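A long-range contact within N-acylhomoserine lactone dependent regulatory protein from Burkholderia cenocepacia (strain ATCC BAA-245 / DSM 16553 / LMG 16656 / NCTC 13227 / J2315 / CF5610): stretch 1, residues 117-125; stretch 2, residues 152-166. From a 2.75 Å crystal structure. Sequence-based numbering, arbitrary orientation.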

# COMPACT_ATOMS: atom_id res chain seq x y z
N GLY A 117 -9.11 -13.28 -10.45
CA GLY A 117 -9.03 -12.07 -9.65
C GLY A 117 -7.69 -11.88 -8.96
O GLY A 117 -6.96 -12.84 -8.70
N TRP A 118 -7.38 -10.62 -8.68
CA TRP A 118 -6.23 -10.20 -7.90
C TRP A 118 -6.77 -9.31 -6.79
O TRP A 118 -7.37 -8.27 -7.07
CB TRP A 118 -5.22 -9.46 -8.78
CG TRP A 118 -3.95 -9.02 -8.10
CD1 TRP A 118 -2.75 -9.66 -8.14
CD2 TRP A 118 -3.76 -7.84 -7.31
NE1 TRP A 118 -1.81 -8.95 -7.42
CE2 TRP A 118 -2.41 -7.83 -6.90
CE3 TRP A 118 -4.59 -6.79 -6.92
CZ2 TRP A 118 -1.87 -6.81 -6.10
CZ3 TRP A 118 -4.06 -5.78 -6.13
CH2 TRP A 118 -2.71 -5.80 -5.73
N SER A 119 -6.62 -9.74 -5.54
CA SER A 119 -7.19 -9.01 -4.41
C SER A 119 -6.13 -8.69 -3.37
O SER A 119 -5.30 -9.55 -3.04
CB SER A 119 -8.33 -9.81 -3.76
OG SER A 119 -9.45 -9.90 -4.61
N HIS A 120 -6.16 -7.47 -2.85
CA HIS A 120 -5.25 -7.06 -1.79
C HIS A 120 -5.98 -6.23 -0.74
O HIS A 120 -6.75 -5.32 -1.08
CB HIS A 120 -4.07 -6.25 -2.33
CG HIS A 120 -3.13 -5.79 -1.25
ND1 HIS A 120 -2.10 -6.57 -0.79
CD2 HIS A 120 -3.10 -4.65 -0.52
CE1 HIS A 120 -1.46 -5.92 0.17
NE2 HIS A 120 -2.05 -4.76 0.34
N GLY A 121 -5.72 -6.53 0.53
CA GLY A 121 -6.39 -5.88 1.64
C GLY A 121 -5.48 -4.92 2.39
O GLY A 121 -4.27 -5.16 2.51
N GLY A 122 -6.06 -3.84 2.90
CA GLY A 122 -5.31 -2.84 3.63
C GLY A 122 -6.09 -2.32 4.82
O GLY A 122 -7.33 -2.27 4.81
N TYR A 123 -5.36 -1.91 5.85
CA TYR A 123 -5.95 -1.42 7.09
C TYR A 123 -5.64 0.06 7.27
O TYR A 123 -4.60 0.56 6.82
CB TYR A 123 -5.44 -2.20 8.31
CG TYR A 123 -5.93 -3.63 8.34
CD1 TYR A 123 -7.12 -3.96 8.97
CD2 TYR A 123 -5.21 -4.64 7.71
CE1 TYR A 123 -7.58 -5.27 8.99
CE2 TYR A 123 -5.66 -5.95 7.72
CZ TYR A 123 -6.85 -6.26 8.36
OH TYR A 123 -7.30 -7.56 8.38
N ASP A 124 -6.54 0.77 7.94
CA ASP A 124 -6.39 2.18 8.24
C ASP A 124 -6.24 2.38 9.75
O ASP A 124 -6.32 1.43 10.54
CB ASP A 124 -7.56 2.98 7.68
CG ASP A 124 -8.88 2.66 8.35
OD1 ASP A 124 -8.95 1.67 9.12
OD2 ASP A 124 -9.87 3.39 8.11
N ARG A 125 -6.03 3.64 10.14
CA ARG A 125 -5.79 3.97 11.54
C ARG A 125 -6.91 3.46 12.45
O ARG A 125 -6.64 3.04 13.58
CB ARG A 125 -5.62 5.48 11.70
CG ARG A 125 -5.38 5.95 13.13
CD ARG A 125 -4.98 7.41 13.16
NE ARG A 125 -4.57 7.86 14.49
CZ ARG A 125 -3.40 7.59 15.06
NH1 ARG A 125 -2.50 6.85 14.42
NH2 ARG A 125 -3.12 8.06 16.27
N PRO A 152 3.00 -3.01 -10.90
CA PRO A 152 1.85 -2.14 -11.22
C PRO A 152 0.65 -2.37 -10.32
O PRO A 152 0.02 -1.40 -9.88
CB PRO A 152 1.55 -2.49 -12.68
CG PRO A 152 2.83 -3.02 -13.21
CD PRO A 152 3.43 -3.78 -12.08
N CYS A 153 0.30 -3.62 -10.04
CA CYS A 153 -0.83 -3.89 -9.17
C CYS A 153 -0.58 -3.37 -7.76
O CYS A 153 -1.49 -2.85 -7.11
CB CYS A 153 -1.14 -5.38 -9.14
SG CYS A 153 -1.96 -5.97 -10.62
N ALA A 154 0.66 -3.51 -7.27
CA ALA A 154 1.04 -2.93 -5.99
C ALA A 154 0.80 -1.42 -5.99
O ALA A 154 0.25 -0.86 -5.04
CB ALA A 154 2.51 -3.23 -5.70
N SER A 155 1.21 -0.76 -7.07
CA SER A 155 0.97 0.67 -7.21
C SER A 155 -0.52 1.00 -7.07
O SER A 155 -0.91 1.84 -6.26
CB SER A 155 1.51 1.15 -8.56
OG SER A 155 1.35 2.54 -8.72
N LEU A 156 -1.37 0.31 -7.84
CA LEU A 156 -2.81 0.55 -7.77
C LEU A 156 -3.36 0.24 -6.38
O LEU A 156 -4.28 0.91 -5.91
CB LEU A 156 -3.54 -0.30 -8.80
CG LEU A 156 -3.57 0.23 -10.23
CD1 LEU A 156 -4.43 -0.68 -11.10
CD2 LEU A 156 -4.12 1.64 -10.21
N SER A 157 -2.81 -0.78 -5.73
CA SER A 157 -3.29 -1.17 -4.41
C SER A 157 -2.99 -0.09 -3.38
O SER A 157 -3.85 0.26 -2.56
CB SER A 157 -2.65 -2.49 -4.00
OG SER A 157 -3.06 -2.85 -2.71
N HIS A 158 -1.77 0.45 -3.40
CA HIS A 158 -1.45 1.59 -2.55
C HIS A 158 -2.35 2.77 -2.86
O HIS A 158 -2.80 3.48 -1.95
CB HIS A 158 0.02 1.98 -2.72
CG HIS A 158 0.37 3.33 -2.17
ND1 HIS A 158 0.08 4.50 -2.83
CD2 HIS A 158 0.99 3.68 -1.02
CE1 HIS A 158 0.50 5.53 -2.11
NE2 HIS A 158 1.06 5.06 -1.01
N ALA A 159 -2.64 3.00 -4.14
CA ALA A 159 -3.47 4.14 -4.53
C ALA A 159 -4.89 4.00 -4.00
O ALA A 159 -5.49 4.98 -3.55
CB ALA A 159 -3.47 4.29 -6.05
N ALA A 160 -5.45 2.79 -4.06
CA ALA A 160 -6.81 2.59 -3.58
C ALA A 160 -6.88 2.81 -2.07
O ALA A 160 -7.81 3.46 -1.58
CB ALA A 160 -7.29 1.19 -3.94
N HIS A 161 -5.90 2.30 -1.34
CA HIS A 161 -5.92 2.42 0.11
C HIS A 161 -5.62 3.84 0.57
O HIS A 161 -6.10 4.27 1.62
CB HIS A 161 -4.94 1.43 0.72
CG HIS A 161 -5.24 0.00 0.38
ND1 HIS A 161 -6.53 -0.47 0.25
CD2 HIS A 161 -4.43 -1.05 0.13
CE1 HIS A 161 -6.50 -1.75 -0.05
NE2 HIS A 161 -5.24 -2.13 -0.13
N ALA A 162 -4.84 4.59 -0.22
CA ALA A 162 -4.44 5.93 0.19
C ALA A 162 -5.38 7.02 -0.32
O ALA A 162 -5.53 8.05 0.34
CB ALA A 162 -3.02 6.23 -0.30
N TYR A 163 -6.03 6.81 -1.47
CA TYR A 163 -6.84 7.85 -2.08
C TYR A 163 -8.33 7.53 -2.13
O TYR A 163 -9.13 8.47 -2.21
CB TYR A 163 -6.35 8.13 -3.51
CG TYR A 163 -4.95 8.69 -3.58
CD1 TYR A 163 -4.74 10.07 -3.54
CD2 TYR A 163 -3.85 7.86 -3.68
CE1 TYR A 163 -3.46 10.59 -3.61
CE2 TYR A 163 -2.57 8.37 -3.74
CZ TYR A 163 -2.38 9.73 -3.71
OH TYR A 163 -1.10 10.25 -3.77
N LEU A 164 -8.72 6.26 -2.10
CA LEU A 164 -10.13 5.88 -2.18
C LEU A 164 -10.71 5.51 -0.82
O LEU A 164 -11.73 6.06 -0.41
CB LEU A 164 -10.31 4.72 -3.17
CG LEU A 164 -11.76 4.29 -3.40
CD1 LEU A 164 -12.56 5.47 -3.91
CD2 LEU A 164 -11.82 3.14 -4.38
N MSE A 165 -10.08 4.58 -0.11
CA MSE A 165 -10.56 4.14 1.19
C MSE A 165 -10.83 5.28 2.19
O MSE A 165 -11.92 5.34 2.77
CB MSE A 165 -9.59 3.13 1.80
CG MSE A 165 -9.73 2.97 3.30
SE MSE A 165 -8.94 1.35 4.05
CE MSE A 165 -7.12 1.55 3.41
N PRO A 166 -9.88 6.20 2.40
CA PRO A 166 -10.12 7.29 3.36
C PRO A 166 -11.26 8.21 2.96
O PRO A 166 -11.86 8.84 3.84
CB PRO A 166 -8.79 8.04 3.38
CG PRO A 166 -8.20 7.78 2.06
CD PRO A 166 -8.56 6.36 1.76

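The strand 117-123 lies across the helix 152-166 at 44°, with axes 9.0 Å apart at their closest, and no hydrogen bond joins them. Packing alone links the two, burying 391 Å² in total. The alternation of the strand sets the pattern: Trp118, His120 and Gly122 face the helix, whereas Ser119 does not reach it. The helix answers with Cys153, Ser157, His161 and Met165, spaced four residues apart and therefore aligned along one side.

Trp118 adopts chi1 t and chi2 99°, which extends the indole from the strand and lays one face against Cys153. Cys153 CB sits 3.4 Å from Trp118 CZ2, over the six-membered ring, while chi1 m carries Cys153 SG over the five-membered ring, 4.2 Å from its centroid. A small, polarizable side chain thus covers both rings. Ser157 CB meets the edge of the indole, 3.7 Å from Trp118 CH2, and its side chain points toward the strand with chi1 t.

His120 repeats the t rotamer, with chi2 86°, and its ring meets that of His161 rim to rim, the planes inclined at 40°; His120 CD2 lies 3.3 Å from His161 NE2. His161, with chi1 m and chi2 -35°, turns one ring face to the strand, and Gly122 CA rests over it, 3.9 Å from the ring centroid. Glycine fits because a CB here would point at the helix and come within 2.7 Å of His161 CD2. His161 ND1 is hydrogen-bonded elsewhere in the structure.

Beyond the wider turn at 160-164, selenomethionine Met165 closes the contact. With chi1 and chi2 both t and chi3 p, its long, flexible chain brings SE to 4.0 Å from Gly122 O and 4.2 Å from Asp124 CB. Asp124 offers its methylene to this contact, while its carboxylate oxygens are hydrogen-bonded elsewhere.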